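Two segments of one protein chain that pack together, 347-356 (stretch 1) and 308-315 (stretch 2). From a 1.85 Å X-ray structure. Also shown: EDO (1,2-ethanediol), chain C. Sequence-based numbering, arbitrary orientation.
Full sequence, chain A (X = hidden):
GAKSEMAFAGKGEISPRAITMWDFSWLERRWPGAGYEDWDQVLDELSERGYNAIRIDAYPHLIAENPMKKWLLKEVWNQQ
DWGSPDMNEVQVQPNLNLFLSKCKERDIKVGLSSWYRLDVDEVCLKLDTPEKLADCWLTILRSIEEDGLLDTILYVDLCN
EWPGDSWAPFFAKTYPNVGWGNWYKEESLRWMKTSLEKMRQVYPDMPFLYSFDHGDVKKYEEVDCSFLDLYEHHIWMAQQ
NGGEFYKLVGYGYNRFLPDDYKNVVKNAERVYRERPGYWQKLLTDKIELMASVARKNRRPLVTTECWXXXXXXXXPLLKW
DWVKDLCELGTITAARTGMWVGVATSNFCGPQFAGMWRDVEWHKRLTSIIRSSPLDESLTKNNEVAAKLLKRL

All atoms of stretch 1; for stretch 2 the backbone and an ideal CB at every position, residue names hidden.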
# COMPACT_ATOMS: atom_id res chain seq x y z
N ASN A 347 6.21 -4.29 4.07
CA ASN A 347 6.11 -2.83 4.05
C ASN A 347 7.39 -2.12 4.58
O ASN A 347 7.31 -0.96 4.95
CB ASN A 347 4.82 -2.27 4.71
CG ASN A 347 4.63 -2.70 6.19
OD1 ASN A 347 4.61 -3.84 6.47
ND2 ASN A 347 4.41 -1.76 7.09
N PHE A 348 8.54 -2.82 4.58
CA PHE A 348 9.82 -2.26 5.00
C PHE A 348 10.80 -2.38 3.84
O PHE A 348 12.01 -2.35 4.04
CB PHE A 348 10.35 -2.99 6.25
CG PHE A 348 9.32 -3.09 7.34
CD1 PHE A 348 8.86 -1.96 7.96
CD2 PHE A 348 8.79 -4.31 7.72
CE1 PHE A 348 7.87 -2.04 8.93
CE2 PHE A 348 7.80 -4.39 8.66
CZ PHE A 348 7.36 -3.25 9.29
N CYS A 349 10.25 -2.52 2.64
CA CYS A 349 11.00 -2.79 1.47
C CYS A 349 11.48 -1.49 0.79
O CYS A 349 11.12 -1.21 -0.37
CB CYS A 349 10.17 -3.63 0.53
SG CYS A 349 11.16 -4.41 -0.72
N GLY A 350 12.35 -0.79 1.48
CA GLY A 350 12.91 0.46 1.01
C GLY A 350 14.23 0.78 1.69
O GLY A 350 14.56 0.22 2.73
N PRO A 351 14.97 1.76 1.13
CA PRO A 351 16.33 2.03 1.57
C PRO A 351 16.50 2.59 3.00
O PRO A 351 17.59 2.45 3.57
CB PRO A 351 16.87 2.94 0.47
CG PRO A 351 15.70 3.50 -0.19
CD PRO A 351 14.64 2.50 -0.11
N GLN A 352 15.45 3.10 3.63
CA GLN A 352 15.57 3.55 5.01
C GLN A 352 15.45 2.42 6.06
O GLN A 352 15.57 2.68 7.24
CB GLN A 352 14.57 4.67 5.34
CG GLN A 352 13.08 4.27 5.58
CD GLN A 352 12.22 4.08 4.35
OE1 GLN A 352 12.62 3.47 3.32
NE2 GLN A 352 10.99 4.61 4.44
N PHE A 353 15.15 1.19 5.63
CA PHE A 353 15.05 0.04 6.53
C PHE A 353 16.25 -0.82 6.15
O PHE A 353 16.12 -1.81 5.44
CB PHE A 353 13.71 -0.69 6.38
CG PHE A 353 12.53 0.17 6.67
CD1 PHE A 353 12.23 0.50 7.99
CD2 PHE A 353 11.72 0.67 5.63
CE1 PHE A 353 11.14 1.30 8.28
CE2 PHE A 353 10.64 1.48 5.91
CZ PHE A 353 10.35 1.80 7.24
N ALA A 354 17.43 -0.38 6.59
CA ALA A 354 18.69 -1.01 6.23
C ALA A 354 18.67 -2.52 6.52
O ALA A 354 19.17 -3.33 5.71
CB ALA A 354 19.88 -0.32 6.95
N GLY A 355 18.04 -2.87 7.64
CA GLY A 355 17.96 -4.25 8.09
C GLY A 355 17.18 -5.18 7.17
O GLY A 355 17.42 -6.39 7.14
N MSE A 356 16.19 -4.60 6.49
CA MSE A 356 15.39 -5.30 5.51
C MSE A 356 15.94 -5.18 4.08
O MSE A 356 15.92 -6.14 3.30
CB MSE A 356 13.95 -4.83 5.56
CG MSE A 356 13.06 -5.52 4.54
SE MSE A 356 12.84 -7.39 4.76
CE MSE A 356 11.61 -7.27 6.30
N UNK A 308 4.24 -9.50 8.53
CA UNK A 308 4.48 -9.86 9.95
C UNK A 308 4.05 -8.81 10.95
O UNK A 308 2.96 -8.88 11.51
CB UNK A 308 5.97 -10.14 10.17
N UNK A 309 4.92 -7.83 11.18
CA UNK A 309 4.63 -6.73 12.08
C UNK A 309 4.22 -5.54 11.24
O UNK A 309 4.72 -5.35 10.12
CB UNK A 309 5.83 -6.40 12.97
N UNK A 310 3.32 -4.73 11.78
CA UNK A 310 2.89 -3.54 11.06
C UNK A 310 3.98 -2.43 11.10
O UNK A 310 4.35 -1.88 10.05
CB UNK A 310 1.58 -3.02 11.66
N UNK A 311 4.51 -2.16 12.28
CA UNK A 311 5.54 -1.11 12.50
C UNK A 311 6.85 -1.76 12.95
O UNK A 311 6.87 -2.63 13.83
CB UNK A 311 5.07 -0.09 13.54
N UNK A 312 7.95 -1.36 12.33
CA UNK A 312 9.27 -1.84 12.69
C UNK A 312 10.23 -0.86 12.13
O UNK A 312 9.87 -0.07 11.28
CB UNK A 312 9.55 -3.26 12.18
N UNK A 313 11.45 -0.87 12.62
CA UNK A 313 12.46 0.07 12.13
C UNK A 313 13.83 -0.41 12.55
O UNK A 313 13.96 -1.26 13.40
CB UNK A 313 12.20 1.49 12.65
N UNK A 314 14.86 0.15 11.91
CA UNK A 314 16.23 -0.06 12.33
C UNK A 314 16.37 0.57 13.72
O UNK A 314 16.11 1.75 13.90
CB UNK A 314 17.22 0.54 11.33
N UNK A 315 16.84 -0.19 14.69
CA UNK A 315 16.85 0.30 16.06
C UNK A 315 17.73 -0.58 16.91
O UNK A 315 17.91 -1.74 16.57
CB UNK A 315 15.43 0.36 16.64
C1 EDO C . 18.24 3.15 9.26
O1 EDO C . 19.33 3.13 10.25
C2 EDO C . 17.87 4.51 8.68
O2 EDO C . 16.60 5.02 9.15

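Position 308 has its CA-to-CB bond sideways to stretch 1, and no atom of that stretch lies within 5.5 Å of the ideal CB. Phi/psi of -105/-83 is uncommon for a residue with a side chain, which hints at glycine without requiring it. The deposited residue is Gly 308, and it makes no contact.

At position 309 the bond again runs sideways. The ideal CB is 5.1 Å from Phe 348 CZ, too far for close packing, so many side chains would fit, apolar ones included. The backbone is more informative: the carbonyl O of 309 lies 3.5 Å from Phe 348 CZ, near the plane of the ring and at its edge. The residue is Leu 309, whose side chain leads away from stretch 1.

Position 310 directs its CB away, so stretch 1 says little about the side chain. Its carbonyl, by contrast, is engaged: Asn 347 ND2 donates a hydrogen bond to the O of 310 at 3.0 Å, with an N-H...acceptor angle of 155°. Since this acceptor belongs to the backbone, almost any residue could supply it. Val 310 does so, and its O also lies 3.4 Å from Phe 348 CZ.

Position 311 also points away, with no stretch 1 atom within 5.5 Å of the ideal CB. Polar and apolar residues are equally plausible on this evidence. It is Asp 311, whose OD2 is hydrogen-bonded elsewhere in the structure.

Position 312 is more constrained. CA-to-CB is sideways, yet the ideal CB sits 3.6 Å from Phe 348 CZ, so a CB methylene would pack on the ring while the rest of a long or aromatic side chain continued past it. Extended phi/psi of -161/162 suits aromatic and beta-branched residues. Tyr 312 is found: its CB lies over one face of the Phe 348 ring, 3.9 Å from the centroid and 27° off the normal, a CH-pi contact. The end of its side chain leads away.

At position 313 the bond is sideways and the ideal CB is 4.5 Å from Phe 353 CE1. This loose approach would admit many side chains. Lys 313 keeps its CA 4.2 Å from Phe 353 CD1, at the ring edge, while its extended chain leads away.

Position 314 points toward stretch 1, where a helix begins after the N-cap residue Phe 353. The ideal CB is 4.8 Å from Ala 354 N and 5.1 Å from Gly 355 N, distances too long for a hydroxyl on CB but right for an acceptor one bond further out; two neighbouring N-H donors favour aspartate, with asparagine, which has one acceptor oxygen, a weaker alternative. Asp 314 uses both carboxylate oxygens: OD2 accepts from Ala 354 N at 2.7 Å, and OD1 from Gly 355 N at 3.0 Å. Water 1 adds a bridge, accepting from Asp 314 N at 2.9 Å and donating to Gln 352 O at 2.8 Å.

Position 315 is out of reach of stretch 1, which therefore sets no preference. The residue is Trp 315.

Stretch 2 (308-315) GLVDYKDW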
# COMPACT_ATOMS: atom_id res chain seq x y z
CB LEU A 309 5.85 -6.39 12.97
CG LEU A 309 5.81 -7.01 14.37
CD1 LEU A 309 5.91 -8.51 14.36
CD2 LEU A 309 6.90 -6.41 15.28
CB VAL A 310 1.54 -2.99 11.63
CG1 VAL A 310 1.09 -1.76 10.86
CG2 VAL A 310 0.50 -4.07 11.54
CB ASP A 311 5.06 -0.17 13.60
CG ASP A 311 3.80 0.61 13.23
OD1 ASP A 311 3.51 0.67 12.04
OD2 ASP A 311 3.14 1.19 14.16
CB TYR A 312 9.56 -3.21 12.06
CG TYR A 312 10.43 -4.11 12.97
CD1 TYR A 312 9.94 -4.53 14.21
CD2 TYR A 312 11.68 -4.57 12.58
CE1 TYR A 312 10.67 -5.41 15.05
CE2 TYR A 312 12.44 -5.45 13.42
CZ TYR A 312 11.92 -5.86 14.68
OH TYR A 312 12.62 -6.74 15.53
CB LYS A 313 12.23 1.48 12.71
CG LYS A 313 12.24 1.59 14.21
CD LYS A 313 11.68 2.95 14.67
CE LYS A 313 11.66 3.13 16.16
NZ LYS A 313 11.13 4.48 16.56
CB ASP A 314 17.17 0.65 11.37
CG ASP A 314 17.20 0.02 9.99
OD1 ASP A 314 16.96 -1.21 9.86
OD2 ASP A 314 17.53 0.77 9.03
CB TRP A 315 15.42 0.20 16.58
CG TRP A 315 15.04 1.12 17.68
CD1 TRP A 315 14.61 0.77 18.92
CD2 TRP A 315 14.94 2.56 17.63
NE1 TRP A 315 14.29 1.88 19.65
CE2 TRP A 315 14.49 2.99 18.89
CE3 TRP A 315 15.21 3.53 16.65
CZ2 TRP A 315 14.28 4.33 19.20
CZ3 TRP A 315 15.01 4.86 16.97
CH2 TRP A 315 14.57 5.25 18.23
O HOH W 1 14.53 2.16 9.80
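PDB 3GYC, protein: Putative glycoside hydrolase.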